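Local coordinates for protein succinate dehydrogenase subunit A (Mycolicibacterium smegmatis, PDB 7D6V) that probably oxidises succinate to fumarate as the flavoprotein subunit of a membrane-bound succinate dehydrogenase, using bound FAD to pass electrons towards quinone, at residues A35-S40 / H170-T175; I499-E504 / T565-P570. One frame throughout, in Å; residues are numbered along the deposited sequence.

In the fold
Contact 1 belongs to the FAD site, contact 2 to packing in the C-terminal part of the chain. Contact 1 lies in the FAD-binding part of the chain: 35-40 and 170-175 meet beside the adenosine half of the flavin-adenine dinucleotide, and seven of their residues belong to its pocket. Contact 2, in the range of the fumarate reductase flavoprotein C-terminal family, is a short parallel strand pairing followed by charged loop and helix-end residues. The two contacts lie on opposite sides of the chain's centre, with their own centres 38 Å apart and their nearest atoms about 21 Å apart, and they follow one another in sequence.

Contact 1 (A35-S40 / H170-T175); sequences AVVTKS and HETSIT. With FAD (flavin-adenine dinucleotide), chain D.
Lys39 and Ser173 meet at the adenine of FAD, and the lysine can be followed outward from the backbone. Its CB rests 3.5 Å from the ribose oxygen O2B of FAD, to which the Lys39 amide also gives a weak hydrogen bond. CG then packs on CB of Ser173 at 3.8 Å. A bend at chi3 (-87°) brings CE to 3.4 Å from C5A of FAD, laying the aliphatic chain against the purine. The ammonium NZ continues to a salt bridge with Asp228.

The backbone of Ile174 pairs with the adenine edge: N donates to N1A of FAD at 3.1 Å, while its O accepts from N6A. Next to this pairing, CG1 of Val37 touches CG1 of Ile174 at 3.7 Å, the two side chains crossing at about a right angle. Two backbone bonds hold the segments together. Thr172 N reaches Thr38 O over 2.7 Å, nearly straight at 168°, and Glu171 N donates to Ser40 O.

Strand 34-37 runs beside 11-14, which is followed by a GxGxxG-like pattern (Gly15, Gly17, Gly20) running from the turn into helix 18-30, consistent with a Rossmann-type fold. The loop leaving strand 34-37 lies at the ribose while the edge of a neighbouring sheet recognises the base, making this the adenosine end of the FAD site.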
# COMPACT_ATOMS: atom_id res chain seq x y z
N ALA A 35 7.19 19.50 15.33
CA ALA A 35 7.58 18.13 15.60
C ALA A 35 6.43 17.21 15.24
O ALA A 35 5.28 17.47 15.61
CB ALA A 35 7.97 17.95 17.07
N VAL A 36 6.72 16.15 14.50
CA VAL A 36 5.72 15.19 14.05
C VAL A 36 5.98 13.90 14.80
O VAL A 36 7.03 13.27 14.62
CB VAL A 36 5.78 14.97 12.53
CG1 VAL A 36 4.79 13.90 12.11
CG2 VAL A 36 5.57 16.26 11.79
N VAL A 37 5.03 13.48 15.62
CA VAL A 37 5.15 12.27 16.42
C VAL A 37 4.16 11.24 15.89
O VAL A 37 2.97 11.53 15.75
CB VAL A 37 4.91 12.55 17.91
CG1 VAL A 37 5.05 11.28 18.72
CG2 VAL A 37 5.88 13.61 18.40
N THR A 38 4.66 10.05 15.58
CA THR A 38 3.85 8.99 14.98
C THR A 38 4.10 7.70 15.74
O THR A 38 5.24 7.37 16.06
CB THR A 38 4.20 8.81 13.50
OG1 THR A 38 3.96 10.03 12.79
CG2 THR A 38 3.33 7.73 12.89
N LYS A 39 3.03 6.96 16.01
CA LYS A 39 3.16 5.70 16.71
C LYS A 39 3.68 4.59 15.80
O LYS A 39 4.32 3.65 16.27
CB LYS A 39 1.82 5.29 17.32
CG LYS A 39 1.92 4.68 18.69
CD LYS A 39 0.68 3.87 19.01
CE LYS A 39 -0.39 4.74 19.61
NZ LYS A 39 -1.62 3.96 19.90
N SER A 40 3.43 4.70 14.50
CA SER A 40 3.88 3.76 13.49
C SER A 40 5.01 4.37 12.67
O SER A 40 5.53 5.44 13.00
CB SER A 40 2.70 3.33 12.62
OG SER A 40 2.05 4.46 12.05
N HIS A 170 8.94 9.12 14.15
CA HIS A 170 8.13 7.93 13.95
C HIS A 170 8.50 6.87 14.98
O HIS A 170 9.56 6.91 15.60
CB HIS A 170 8.30 7.37 12.54
CG HIS A 170 9.68 6.87 12.25
ND1 HIS A 170 10.02 5.53 12.30
CD2 HIS A 170 10.81 7.52 11.89
CE1 HIS A 170 11.29 5.39 12.00
NE2 HIS A 170 11.80 6.59 11.74
N GLU A 171 7.59 5.90 15.16
CA GLU A 171 7.72 4.86 16.17
C GLU A 171 7.84 5.46 17.57
O GLU A 171 8.59 4.98 18.42
CB GLU A 171 8.92 3.95 15.88
CG GLU A 171 8.82 3.10 14.62
CD GLU A 171 7.74 2.05 14.70
OE1 GLU A 171 7.48 1.55 15.81
OE2 GLU A 171 7.16 1.70 13.65
N THR A 172 7.08 6.53 17.81
CA THR A 172 7.07 7.22 19.10
C THR A 172 5.64 7.34 19.58
O THR A 172 4.75 7.71 18.81
CB THR A 172 7.71 8.61 18.99
OG1 THR A 172 9.00 8.49 18.38
CG2 THR A 172 7.87 9.24 20.36
N SER A 173 5.41 7.02 20.85
CA SER A 173 4.08 6.99 21.43
C SER A 173 3.99 8.00 22.56
O SER A 173 4.83 7.99 23.47
CB SER A 173 3.74 5.58 21.93
OG SER A 173 2.46 5.55 22.53
N ILE A 174 2.98 8.86 22.51
CA ILE A 174 2.76 9.89 23.52
C ILE A 174 1.78 9.36 24.55
O ILE A 174 0.71 8.86 24.20
CB ILE A 174 2.25 11.19 22.89
CG1 ILE A 174 3.30 11.79 21.95
CG2 ILE A 174 1.87 12.19 23.96
CD1 ILE A 174 4.58 12.19 22.64
N THR A 175 2.15 9.45 25.83
CA THR A 175 1.34 8.91 26.91
C THR A 175 0.73 9.97 27.81
O THR A 175 -0.20 9.65 28.56
CB THR A 175 2.17 7.95 27.77
OG1 THR A 175 3.12 8.69 28.54
CG2 THR A 175 2.90 6.95 26.90
PA FAD D . -4.95 8.30 10.91
O1A FAD D . -4.16 8.74 9.74
O2A FAD D . -5.78 7.07 10.81
O5B FAD D . -3.91 8.04 12.10
C5B FAD D . -3.67 8.96 13.15
C4B FAD D . -2.18 9.02 13.44
O4B FAD D . -1.96 9.30 14.82
C3B FAD D . -1.44 7.74 13.17
O3B FAD D . -0.23 8.08 12.52
C2B FAD D . -1.10 7.20 14.54
O2B FAD D . 0.10 6.43 14.55
C1B FAD D . -0.94 8.46 15.33
N9A FAD D . -1.14 8.21 16.77
C8A FAD D . -2.22 7.69 17.35
N7A FAD D . -2.05 7.61 18.68
C5A FAD D . -0.84 8.09 18.97
C6A FAD D . -0.02 8.30 20.17
N6A FAD D . -0.48 7.97 21.39
N1A FAD D . 1.20 8.82 20.02
C2A FAD D . 1.68 9.17 18.83
N3A FAD D . 1.00 9.01 17.70
C4A FAD D . -0.24 8.49 17.70
N1 FAD D . -13.09 7.31 4.83
C2 FAD D . -13.52 7.73 3.62
O2 FAD D . -13.89 8.90 3.50
N3 FAD D . -13.57 6.94 2.55
C4 FAD D . -13.19 5.67 2.59
O4 FAD D . -13.24 4.96 1.58
C4X FAD D . -12.71 5.12 3.87
N5 FAD D . -12.31 3.84 3.99
C5X FAD D . -11.87 3.38 5.17
C6 FAD D . -11.47 2.06 5.27
C7 FAD D . -11.02 1.57 6.48
C7M FAD D . -10.58 0.14 6.60
C8 FAD D . -10.97 2.45 7.66
C8M FAD D . -10.48 1.92 8.98
C9 FAD D . -11.37 3.77 7.57
C9A FAD D . -11.82 4.26 6.36
N10 FAD D . -12.23 5.59 6.26
C10 FAD D . -12.68 6.05 5.02
C1' FAD D . -12.18 6.49 7.41
C2' FAD D . -10.98 7.41 7.27
O2' FAD D . -9.89 6.72 6.68
C3' FAD D . -10.49 7.93 8.62
O3' FAD D . -11.51 8.75 9.18
C4' FAD D . -9.23 8.77 8.44
O4' FAD D . -8.20 7.96 7.89
C5' FAD D . -8.73 9.34 9.75
O5' FAD D . -7.46 9.91 9.51
P FAD D . -6.60 10.65 10.63
O1P FAD D . -5.55 11.44 9.94
O2P FAD D . -7.52 11.35 11.57
O3P FAD D . -5.91 9.46 11.46

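Contact 2 (I499-E504 / T565-P570); sequences IRKEAE and TRDDYP
Arg566 brings its guanidinium towards Glu502, with NH1 4.2 Å from the CB of that glutamate, and both Glu502 CB and the carbonyl oxygen of Arg500 approach the flat group obliquely. At its edge, in plane, lies the carboxylate of Asp568. NE of Arg566 donates to OD1 of Asp568 at 3.0 Å and 165°, meeting the syn lone pair, while NH1 makes a weak bond to OD2. Two N-H groups thus face two oxygens, which limits rotation of either plane against the other. The third nitrogen, NH2, is hydrogen-bonded to Leu555 O.

Asp568 is set for this by its first torsion (50°), which places CG between the backbone N and the carbonyl carbon. Its OD2 also comes 3.5 Å from CB of Glu502 in the first turn of a helix. OE1 of Glu502 lies 4.4 Å from OD2 of Asp568, a like-charge approach that may be mildly unfavourable and that the Arg566 pairing would be expected to soften.

The backbones form a short, weakly bonded parallel pairing, with Arg500 opposite Arg566. Arg500 N donates to Thr565 O at 3.0 Å, and Arg500 O accepts from Asp567 N at 2.9 Å, so a single residue bonds to both neighbours of Arg566. On the face carrying the two arginines, CB of Arg500 packs on CD of Arg566 at 3.8 Å. CB of Asp567 touches CG2 of Ile499 at 3.7 Å, and the side chain of Lys501 lies beside that of Asp567, pointing the same way.

Strand 499-500 leads through Lys501, at the N-cap, into helix 502-518, while 565-566 continues as loop. Helix 532-556 packs against Arg500 and Glu502, whereas Ile499 and Thr565 face helix 322-334.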
# COMPACT_ATOMS: atom_id res chain seq x y z
N ILE A 499 -27.22 -2.50 18.24
CA ILE A 499 -28.47 -2.39 18.99
C ILE A 499 -28.11 -2.31 20.46
O ILE A 499 -27.43 -3.20 20.99
CB ILE A 499 -29.41 -3.56 18.70
CG1 ILE A 499 -29.87 -3.53 17.25
CG2 ILE A 499 -30.61 -3.51 19.62
CD1 ILE A 499 -28.98 -4.29 16.30
N ARG A 500 -28.56 -1.25 21.12
CA ARG A 500 -28.29 -1.03 22.53
C ARG A 500 -29.56 -1.22 23.33
O ARG A 500 -30.65 -0.83 22.90
CB ARG A 500 -27.74 0.38 22.77
CG ARG A 500 -26.24 0.56 22.52
CD ARG A 500 -25.95 0.80 21.06
NE ARG A 500 -24.54 1.03 20.80
CZ ARG A 500 -23.96 2.22 20.76
NH1 ARG A 500 -24.67 3.31 20.97
NH2 ARG A 500 -22.66 2.33 20.50
N LYS A 501 -29.43 -1.85 24.49
CA LYS A 501 -30.51 -1.96 25.45
C LYS A 501 -30.03 -1.42 26.79
O LYS A 501 -28.84 -1.46 27.09
CB LYS A 501 -30.99 -3.41 25.60
CG LYS A 501 -31.50 -4.02 24.31
CD LYS A 501 -31.76 -5.50 24.45
CE LYS A 501 -31.96 -6.14 23.08
NZ LYS A 501 -30.90 -5.73 22.12
N GLU A 502 -30.98 -0.91 27.58
CA GLU A 502 -30.61 -0.26 28.83
C GLU A 502 -29.91 -1.22 29.78
O GLU A 502 -28.88 -0.88 30.38
CB GLU A 502 -31.86 0.33 29.49
CG GLU A 502 -31.60 1.00 30.83
CD GLU A 502 -32.87 1.28 31.59
OE1 GLU A 502 -33.91 0.68 31.24
OE2 GLU A 502 -32.84 2.10 32.53
N ALA A 503 -30.45 -2.44 29.91
CA ALA A 503 -29.86 -3.41 30.83
C ALA A 503 -28.47 -3.84 30.38
O ALA A 503 -27.56 -3.99 31.21
CB ALA A 503 -30.78 -4.63 30.95
N GLU A 504 -28.27 -4.02 29.07
CA GLU A 504 -26.96 -4.44 28.58
C GLU A 504 -25.92 -3.34 28.74
O GLU A 504 -24.77 -3.61 29.07
CB GLU A 504 -27.06 -4.89 27.13
CG GLU A 504 -28.07 -5.98 26.88
CD GLU A 504 -28.16 -6.37 25.42
OE1 GLU A 504 -27.54 -5.68 24.59
OE2 GLU A 504 -28.86 -7.35 25.11
N THR A 565 -28.50 3.22 17.87
CA THR A 565 -29.81 2.59 17.88
C THR A 565 -30.11 2.07 19.28
O THR A 565 -29.31 1.32 19.84
CB THR A 565 -29.89 1.45 16.87
OG1 THR A 565 -29.25 1.85 15.65
CG2 THR A 565 -31.33 1.09 16.57
N ARG A 566 -31.25 2.46 19.82
CA ARG A 566 -31.74 1.95 21.10
C ARG A 566 -32.96 1.09 20.84
O ARG A 566 -33.94 1.56 20.25
CB ARG A 566 -32.08 3.08 22.06
CG ARG A 566 -30.89 3.73 22.73
CD ARG A 566 -30.35 2.89 23.87
NE ARG A 566 -31.21 2.92 25.04
CZ ARG A 566 -31.07 3.76 26.06
NH1 ARG A 566 -31.91 3.72 27.08
NH2 ARG A 566 -30.10 4.66 26.05
N ASP A 567 -32.91 -0.17 21.27
CA ASP A 567 -34.05 -1.06 21.07
C ASP A 567 -35.26 -0.61 21.87
O ASP A 567 -36.39 -0.68 21.37
CB ASP A 567 -33.66 -2.49 21.44
CG ASP A 567 -34.59 -3.51 20.82
OD1 ASP A 567 -34.22 -4.10 19.78
OD2 ASP A 567 -35.69 -3.73 21.37
N ASP A 568 -35.05 -0.14 23.09
CA ASP A 568 -36.16 0.31 23.93
C ASP A 568 -36.62 1.72 23.60
O ASP A 568 -37.64 2.16 24.15
CB ASP A 568 -35.77 0.22 25.41
CG ASP A 568 -34.43 0.87 25.71
OD1 ASP A 568 -33.70 1.21 24.76
OD2 ASP A 568 -34.12 1.05 26.90
N TYR A 569 -35.91 2.43 22.73
CA TYR A 569 -36.35 3.72 22.20
C TYR A 569 -36.20 3.68 20.69
O TYR A 569 -35.27 4.28 20.12
CB TYR A 569 -35.57 4.87 22.82
CG TYR A 569 -35.93 5.09 24.27
CD1 TYR A 569 -37.04 5.84 24.63
CD2 TYR A 569 -35.18 4.51 25.28
CE1 TYR A 569 -37.38 6.02 25.95
CE2 TYR A 569 -35.51 4.69 26.61
CZ TYR A 569 -36.61 5.44 26.93
OH TYR A 569 -36.95 5.63 28.25
N PRO A 570 -37.09 2.97 20.00
CA PRO A 570 -36.94 2.81 18.55
C PRO A 570 -37.31 4.05 17.77
O PRO A 570 -36.92 4.17 16.61
CB PRO A 570 -37.90 1.66 18.23
CG PRO A 570 -39.01 1.87 19.21
CD PRO A 570 -38.38 2.43 20.47